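Local coordinates for binding domain (Hc) of Paraclostridial Mosquitocidal Protein 1 (Paraclostridium bifermentans, PDB 6HOX) that forms the receptor-binding domain of a clostridial neurotoxin that specifically targets Anopheles mosquitoes, and probably directs the toxin to host nerve cells, at residues Ala230-Glu233 / Ser234-Glu237; Ile304-Leu307 / Tyr308-Gly311; Asn324-Lys327 / Tyr328-Asn332. One frame throughout, in Å; residues are numbered along the deposited sequence.

Contact 1: residues Ala230-Glu233 / Ser234-Glu237; sequences ALNE and SEVE
N232 and E235 bind each other twice at the start of helix 233-241, each side chain accepting from the other's backbone. The amide oxygen OD1 of N232 takes the N-H of E235 at 2.8 Å, with the donor almost in line with the carbonyl bond. In return, the N-H of N232 reaches OE1 of E235, also at 2.8 Å and almost straight at 170°, on the anti lone pair that faces away from the other oxygen. With chi1 at 68°, the N232 amide sits between its own backbone N and carbonyl carbon, which folds OD1 back over the first helical turn; asparagine is short enough for this, and its neutral amide can stack on the E235 carboxylate without charge repulsion. E235 chi1 of -71° puts CG beside its backbone N, and the extended chain then carries the carboxylate back alongside the N232 amide. There the two flat groups stack, and E235 CG lies 3.2 Å from N232 OD1. The other carboxylate oxygen, OE2, makes a salt bridge to R229, so the glutamate joins the residues leading into the helix to its first turn.

Two ordinary helical bonds follow, from V236 N to N232 O at 3.0 Å and from E237 N to E233 O at 3.2 Å. Packing lies further out. The CB atoms of L231 and E235 meet at 3.8 Å, while CG2 of V236 touches L231 CB at 3.9 Å. Both apolar residues are buried, and V236 also rests on Y182, T170 and T172, which seats the helix against strands 167-174 and 178-183 of the N-terminal receptor-binding fold. This reciprocal pairing, with N232 as the N-cap and E235 three residues on, is the classical capping box of an alpha-helix.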
loop_
_atom_site.group_PDB
_atom_site.type_symbol
_atom_site.label_atom_id
_atom_site.label_comp_id
_atom_site.label_asym_id
_atom_site.label_seq_id
_atom_site.Cartn_x
_atom_site.Cartn_y
_atom_site.Cartn_z
ATOM N N ALA A 230 12.971 -21.615 -5.864
ATOM C CA ALA A 230 11.538 -21.412 -5.670
ATOM C C ALA A 230 11.255 -21.370 -4.169
ATOM O O ALA A 230 11.385 -22.388 -3.523
ATOM C CB ALA A 230 10.755 -22.527 -6.313
ATOM N N LEU A 231 10.879 -20.206 -3.628
ATOM C CA LEU A 231 10.646 -20.111 -2.199
ATOM C C LEU A 231 9.360 -20.872 -1.868
ATOM O O LEU A 231 8.412 -20.892 -2.668
ATOM C CB LEU A 231 10.530 -18.650 -1.754
ATOM C CG LEU A 231 11.672 -17.703 -2.115
ATOM C CD1 LEU A 231 11.386 -16.310 -1.580
ATOM C CD2 LEU A 231 13.002 -18.199 -1.579
ATOM N N ASN A 232 9.333 -21.504 -0.689
ATOM C CA ASN A 232 8.130 -22.154 -0.205
ATOM C C ASN A 232 7.236 -21.085 0.450
ATOM O O ASN A 232 7.636 -19.927 0.601
ATOM C CB ASN A 232 8.448 -23.371 0.675
ATOM C CG ASN A 232 9.087 -23.029 2.005
ATOM O OD1 ASN A 232 8.797 -21.989 2.601
ATOM N ND2 ASN A 232 9.950 -23.911 2.476
ATOM N N GLU A 233 6.007 -21.496 0.784
ATOM C CA GLU A 233 4.955 -20.622 1.279
ATOM C C GLU A 233 5.440 -19.883 2.543
ATOM O O GLU A 233 5.161 -18.667 2.709
ATOM C CB GLU A 233 3.674 -21.448 1.451
ATOM C CG GLU A 233 2.434 -20.613 1.706
ATOM C CD GLU A 233 1.109 -21.358 1.630
ATOM O OE1 GLU A 233 1.128 -22.548 1.269
ATOM O OE2 GLU A 233 0.059 -20.750 1.955
ATOM N N SER A 234 6.178 -20.585 3.413
ATOM C CA SER A 234 6.687 -19.997 4.683
ATOM C C SER A 234 7.790 -18.970 4.410
ATOM O O SER A 234 7.900 -17.956 5.102
ATOM C CB SER A 234 7.191 -21.050 5.629
ATOM O OG SER A 234 6.143 -21.924 5.991
ATOM N N GLU A 235 8.639 -19.274 3.428
ATOM C CA GLU A 235 9.709 -18.378 3.035
ATOM C C GLU A 235 9.141 -17.080 2.438
ATOM O O GLU A 235 9.707 -16.023 2.657
ATOM C CB GLU A 235 10.648 -19.093 2.063
ATOM C CG GLU A 235 11.478 -20.166 2.727
ATOM C CD GLU A 235 12.307 -21.021 1.781
ATOM O OE1 GLU A 235 11.808 -21.360 0.690
ATOM O OE2 GLU A 235 13.438 -21.356 2.147
ATOM N N VAL A 236 8.033 -17.154 1.687
ATOM C CA VAL A 236 7.442 -15.959 1.054
ATOM C C VAL A 236 6.871 -15.044 2.151
ATOM O O VAL A 236 7.037 -13.830 2.107
ATOM C CB VAL A 236 6.379 -16.326 0.000
ATOM C CG1 VAL A 236 5.644 -15.095 -0.510
ATOM C CG2 VAL A 236 6.972 -17.117 -1.160
ATOM N N GLU A 237 6.225 -15.634 3.162
ATOM C CA GLU A 237 5.700 -14.854 4.293
ATOM C C GLU A 237 6.852 -14.124 4.993
ATOM O O GLU A 237 6.769 -12.935 5.302
ATOM C CB GLU A 237 4.947 -15.768 5.261
ATOM C CG GLU A 237 4.159 -15.021 6.309
ATOM C CD GLU A 237 3.259 -15.924 7.128
ATOM O OE1 GLU A 237 3.789 -16.863 7.734
ATOM O OE2 GLU A 237 2.029 -15.717 7.109
#

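Contact 2: residues Ile304-Leu307 / Tyr308-Gly311; sequences IPYL and YHKG
Between Y306 and H309 the backbone bends through a turn that brings their CA atoms to 5.8 Å, with L307 and Y308 in right-handed conformations at the corner and H309 itself left-handed, and no hydrogen bond ties the two segments together. H309 chi1 of -52° sets CG anti to the carbonyl carbon and, with the left-handed backbone there, swings the imidazole back onto Y306. Its CE1 presses on Y306 CB at 3.2 Å, and ND1 is nearly as close to the same carbon. NE2 stands 3.2 Å from Y306 O, but the angle is too poor for a hydrogen bond. The imidazole also has the backbone N of L307 over one face. The two aromatic rings themselves meet obliquely, with centroids 5.9 Å apart and planes at 35°.

Histidine suits this place because its ring carbon CE1 can pack on Y306 CB while ND1 takes a hydrogen bond from R294 NH1. The R294 guanidinium also makes a cation-pi contact with the Y306 ring, and thus contacts both rings. At the corner, L307 CB lies 4.0 Å from Y308 CD1. The phenol carries on to W444 and D441, its OH bonding to the W444 carbonyl and to the D441 N-H, so a tyrosine can be buried here with its polar end satisfied.

The backbone N-H groups converge on the side-chain carboxylate of E446, the last residue of the deposited chain: L307 on OE1, Y308 and H309 on OE2. An acidic group suits three gathered donors, and their bonds hold the curve where no bond across it does. This is an open beta turn, leaving strand 302-305 within the C-terminal receptor-binding subdomain of the trefoil class and receiving the chain's C-terminal end.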
loop_
_atom_site.group_PDB
_atom_site.type_symbol
_atom_site.label_atom_id
_atom_site.label_comp_id
_atom_site.label_asym_id
_atom_site.label_seq_id
_atom_site.Cartn_x
_atom_site.Cartn_y
_atom_site.Cartn_z
ATOM N N ILE A 304 -16.242 3.966 -5.744
ATOM C CA ILE A 304 -14.973 4.290 -5.129
ATOM C C ILE A 304 -15.224 5.310 -4.021
ATOM O O ILE A 304 -15.964 6.274 -4.226
ATOM C CB ILE A 304 -13.984 4.799 -6.194
ATOM C CG1 ILE A 304 -13.827 3.757 -7.307
ATOM C CG2 ILE A 304 -12.648 5.207 -5.569
ATOM C CD1 ILE A 304 -12.539 3.847 -8.070
ATOM N N PRO A 305 -14.622 5.135 -2.818
ATOM C CA PRO A 305 -14.766 6.113 -1.743
ATOM C C PRO A 305 -13.936 7.354 -2.056
ATOM O O PRO A 305 -12.823 7.246 -2.588
ATOM C CB PRO A 305 -14.193 5.401 -0.514
ATOM C CG PRO A 305 -13.137 4.494 -1.121
ATOM C CD PRO A 305 -13.757 4.015 -2.422
ATOM N N TYR A 306 -14.486 8.514 -1.720
ATOM C CA TYR A 306 -13.721 9.733 -1.701
ATOM C C TYR A 306 -12.735 9.676 -0.529
ATOM O O TYR A 306 -13.109 9.258 0.563
ATOM C CB TYR A 306 -14.634 10.955 -1.537
ATOM C CG TYR A 306 -15.324 11.406 -2.794
ATOM C CD1 TYR A 306 -14.696 12.259 -3.679
ATOM C CD2 TYR A 306 -16.615 10.986 -3.089
ATOM C CE1 TYR A 306 -15.323 12.668 -4.844
ATOM C CE2 TYR A 306 -17.264 11.397 -4.239
ATOM C CZ TYR A 306 -16.613 12.241 -5.122
ATOM O OH TYR A 306 -17.229 12.632 -6.275
ATOM N N LEU A 307 -11.497 10.130 -0.760
ATOM C CA LEU A 307 -10.492 10.262 0.303
ATOM C C LEU A 307 -10.164 11.732 0.573
ATOM O O LEU A 307 -9.772 12.061 1.690
ATOM C CB LEU A 307 -9.198 9.540 -0.094
ATOM C CG LEU A 307 -9.323 8.060 -0.454
ATOM C CD1 LEU A 307 -7.965 7.500 -0.808
ATOM C CD2 LEU A 307 -9.949 7.264 0.667
ATOM N N TYR A 308 -10.237 12.584 -0.460
ATOM C CA TYR A 308 -9.784 13.981 -0.359
ATOM C C TYR A 308 -10.971 14.935 -0.088
ATOM O O TYR A 308 -10.793 15.971 0.568
ATOM C CB TYR A 308 -9.057 14.431 -1.630
ATOM C CG TYR A 308 -7.968 13.544 -2.207
ATOM C CD1 TYR A 308 -7.194 12.686 -1.436
ATOM C CD2 TYR A 308 -7.672 13.619 -3.560
ATOM C CE1 TYR A 308 -6.196 11.896 -2.004
ATOM C CE2 TYR A 308 -6.671 12.855 -4.138
ATOM C CZ TYR A 308 -5.915 11.999 -3.358
ATOM O OH TYR A 308 -4.934 11.261 -3.954
ATOM N N HIS A 309 -12.152 14.620 -0.645
ATOM C CA HIS A 309 -13.416 15.401 -0.506
ATOM C C HIS A 309 -13.195 16.875 -0.872
ATOM O O HIS A 309 -13.588 17.776 -0.127
ATOM C CB HIS A 309 -13.997 15.270 0.907
ATOM C CG HIS A 309 -14.155 13.857 1.365
ATOM N ND1 HIS A 309 -15.228 13.083 1.002
ATOM C CD2 HIS A 309 -13.348 13.068 2.114
ATOM C CE1 HIS A 309 -15.102 11.889 1.539
ATOM N NE2 HIS A 309 -13.947 11.850 2.220
ATOM N N LYS A 310 -12.567 17.115 -2.025
ATOM C CA LYS A 310 -12.256 18.476 -2.461
ATOM C C LYS A 310 -13.564 19.247 -2.669
ATOM O O LYS A 310 -14.569 18.690 -3.086
ATOM C CB LYS A 310 -11.366 18.431 -3.704
ATOM C CG LYS A 310 -10.010 17.789 -3.445
ATOM C CD LYS A 310 -8.931 18.178 -4.425
ATOM C CE LYS A 310 -7.587 18.391 -3.760
ATOM N NZ LYS A 310 -6.551 18.760 -4.756
ATOM N N GLY A 311 -13.540 20.531 -2.310
ATOM C CA GLY A 311 -14.728 21.370 -2.285
ATOM C C GLY A 311 -15.659 21.057 -1.118
ATOM O O GLY A 311 -16.873 21.154 -1.272
#

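Contact 3: residues Asn324-Lys327 / Tyr328-Asn332; sequences NVDK and YVRKN
The Y328 ring carries the K327 side chain over one face and the D326 carboxylate at its edge. These residues build an Asx turn in the loop between strands 316-320 and 333-339 of the trefoil subdomain: OD1 of D326 accepts the N-H of Y328, two residues on, at 3.0 Å. CG of K327 lies over the ring centre, 3.8 Å from the centroid of Y328, a CH-pi contact in which a long aliphatic chain suits the flat aromatic surface. Further along, K327 CE passes 3.4 Å from Y328 CE1 before the ammonium reaches its salt-bridge partner, E258. OD2 of D326 lies near the plane of the ring, at the rim by CD2.

With chi1 at 58°, the D326 carboxylate sits between the backbone N and carbonyl carbon, which turns OD1 back toward the N-H of Y328. The same group forms a two-pronged, end-on salt bridge with the R330 guanidinium: NH1 to OD1 at 2.8 Å, NH2 to OD2 at 2.7 Å. Both acceptors lie close to the guanidinium plane, but the carboxylate is turned 32° against it. NH2 uses the syn lone pair of OD2. Aspartate fits here because its two oxygens can serve an arginine and a backbone N-H together, and an arginine extended from CG to NE reaches the carboxylate. V325 CG1, a methyl group, lies against R330 NH1 in van der Waals contact.

Around this pair, N324 ND2 donates to D326 O at 2.9 Å, from above the carbonyl plane, and one water accepts from V325 N. A second water lies in the plane of the Y328 ring, 3.2 Å from its OH. As for OD1 of D326, its two donors, Y328 N and R330 NH1, approach from opposite faces of the carboxylate plane.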
loop_
_atom_site.group_PDB
_atom_site.type_symbol
_atom_site.label_atom_id
_atom_site.label_comp_id
_atom_site.label_asym_id
_atom_site.label_seq_id
_atom_site.Cartn_x
_atom_site.Cartn_y
_atom_site.Cartn_z
ATOM N N ASN A 324 9.917 14.746 18.652
ATOM C CA ASN A 324 10.243 13.864 17.531
ATOM C C ASN A 324 11.764 13.825 17.389
ATOM O O ASN A 324 12.443 14.759 17.826
ATOM C CB ASN A 324 9.596 14.300 16.213
ATOM C CG ASN A 324 10.166 15.596 15.688
ATOM O OD1 ASN A 324 10.230 16.572 16.428
ATOM N ND2 ASN A 324 10.571 15.614 14.430
ATOM N N VAL A 325 12.280 12.754 16.781
ATOM C CA VAL A 325 13.716 12.620 16.548
ATOM C C VAL A 325 14.030 12.762 15.054
ATOM O O VAL A 325 15.114 13.190 14.711
ATOM C CB VAL A 325 14.282 11.304 17.109
ATOM C CG1 VAL A 325 13.682 10.051 16.472
ATOM C CG2 VAL A 325 15.783 11.300 16.933
ATOM N N ASP A 326 13.101 12.345 14.188
ATOM C CA ASP A 326 13.160 12.622 12.764
ATOM C C ASP A 326 11.719 12.844 12.291
ATOM O O ASP A 326 10.818 13.066 13.100
ATOM C CB ASP A 326 13.897 11.499 12.032
ATOM C CG ASP A 326 13.279 10.132 12.208
ATOM O OD1 ASP A 326 12.118 10.072 12.626
ATOM O OD2 ASP A 326 13.980 9.137 11.955
ATOM N N LYS A 327 11.481 12.761 10.986
ATOM C CA LYS A 327 10.187 13.101 10.453
ATOM C C LYS A 327 9.194 11.942 10.615
ATOM O O LYS A 327 8.004 12.122 10.349
ATOM C CB LYS A 327 10.303 13.502 8.980
ATOM C CG LYS A 327 10.456 12.370 7.983
ATOM C CD LYS A 327 10.331 12.851 6.559
ATOM C CE LYS A 327 10.301 11.717 5.554
ATOM N NZ LYS A 327 9.990 12.224 4.193
ATOM N N TYR A 328 9.663 10.776 11.066
ATOM C CA TYR A 328 8.850 9.565 11.006
ATOM C C TYR A 328 8.139 9.325 12.327
ATOM O O TYR A 328 8.732 9.525 13.364
ATOM C CB TYR A 328 9.704 8.351 10.668
ATOM C CG TYR A 328 10.361 8.479 9.325
ATOM C CD1 TYR A 328 9.603 8.480 8.172
ATOM C CD2 TYR A 328 11.725 8.647 9.212
ATOM C CE1 TYR A 328 10.193 8.586 6.928
ATOM C CE2 TYR A 328 12.332 8.770 7.978
ATOM C CZ TYR A 328 11.563 8.735 6.832
ATOM O OH TYR A 328 12.138 8.858 5.599
ATOM N N VAL A 329 6.889 8.852 12.231
ATOM C CA VAL A 329 6.104 8.455 13.375
ATOM C C VAL A 329 6.389 6.985 13.634
ATOM O O VAL A 329 6.304 6.177 12.731
ATOM C CB VAL A 329 4.598 8.689 13.167
ATOM C CG1 VAL A 329 3.812 8.404 14.441
ATOM C CG2 VAL A 329 4.327 10.088 12.660
ATOM N N ARG A 330 6.742 6.673 14.883
ATOM C CA ARG A 330 6.987 5.315 15.300
ATOM C C ARG A 330 5.944 4.876 16.324
ATOM O O ARG A 330 5.389 5.677 17.089
ATOM C CB ARG A 330 8.408 5.178 15.852
ATOM C CG ARG A 330 9.481 5.355 14.783
ATOM C CD ARG A 330 10.875 5.339 15.363
ATOM N NE ARG A 330 11.895 5.523 14.330
ATOM C CZ ARG A 330 12.207 6.672 13.743
ATOM N NH1 ARG A 330 11.667 7.814 14.139
ATOM N NH2 ARG A 330 13.048 6.668 12.725
ATOM N N LYS A 331 5.691 3.571 16.287
ATOM C CA LYS A 331 4.863 2.835 17.203
ATOM C C LYS A 331 5.187 3.255 18.642
ATOM O O LYS A 331 6.331 3.210 19.030
ATOM C CB LYS A 331 5.175 1.350 16.975
ATOM C CG LYS A 331 4.345 0.376 17.771
ATOM C CD LYS A 331 4.928 -1.021 17.821
ATOM C CE LYS A 331 5.177 -1.639 16.470
ATOM N NZ LYS A 331 5.504 -3.077 16.610
ATOM N N ASN A 332 4.157 3.703 19.373
ATOM C CA ASN A 332 4.167 4.110 20.776
ATOM C C ASN A 332 4.618 5.558 20.989
ATOM O O ASN A 332 4.771 5.976 22.138
ATOM C CB ASN A 332 4.979 3.185 21.681
ATOM C CG ASN A 332 4.484 1.757 21.663
ATOM O OD1 ASN A 332 5.286 0.835 21.785
ATOM N ND2 ASN A 332 3.180 1.565 21.507
HETATM O O HOH W 1 10.539 10.875 15.241
HETATM O O HOH W 2 9.720 8.865 3.561
#

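In the fold
The three contacts follow one another along the chain without overlap. Contact 1 starts helix 233-241, which follows strand 218-227, the last strand of the N-terminal, concanavalin-like sheet. Contacts 2 and 3 form turns near the ends of strands in the C-terminal, trefoil-like subdomain, one leaving strand 302-305 and the other leading into strand 333-339, with strand 316-320 between them. The centres of contact 1 and contact 2 lie about 38 Å apart, on opposite sides of the chain's centre. Between the centres of contact 1 and contact 3 the distance is about 32 Å. The centres of contact 2 and contact 3 are about 28 Å apart. None touches another, so each shapes its own turn or helix start locally.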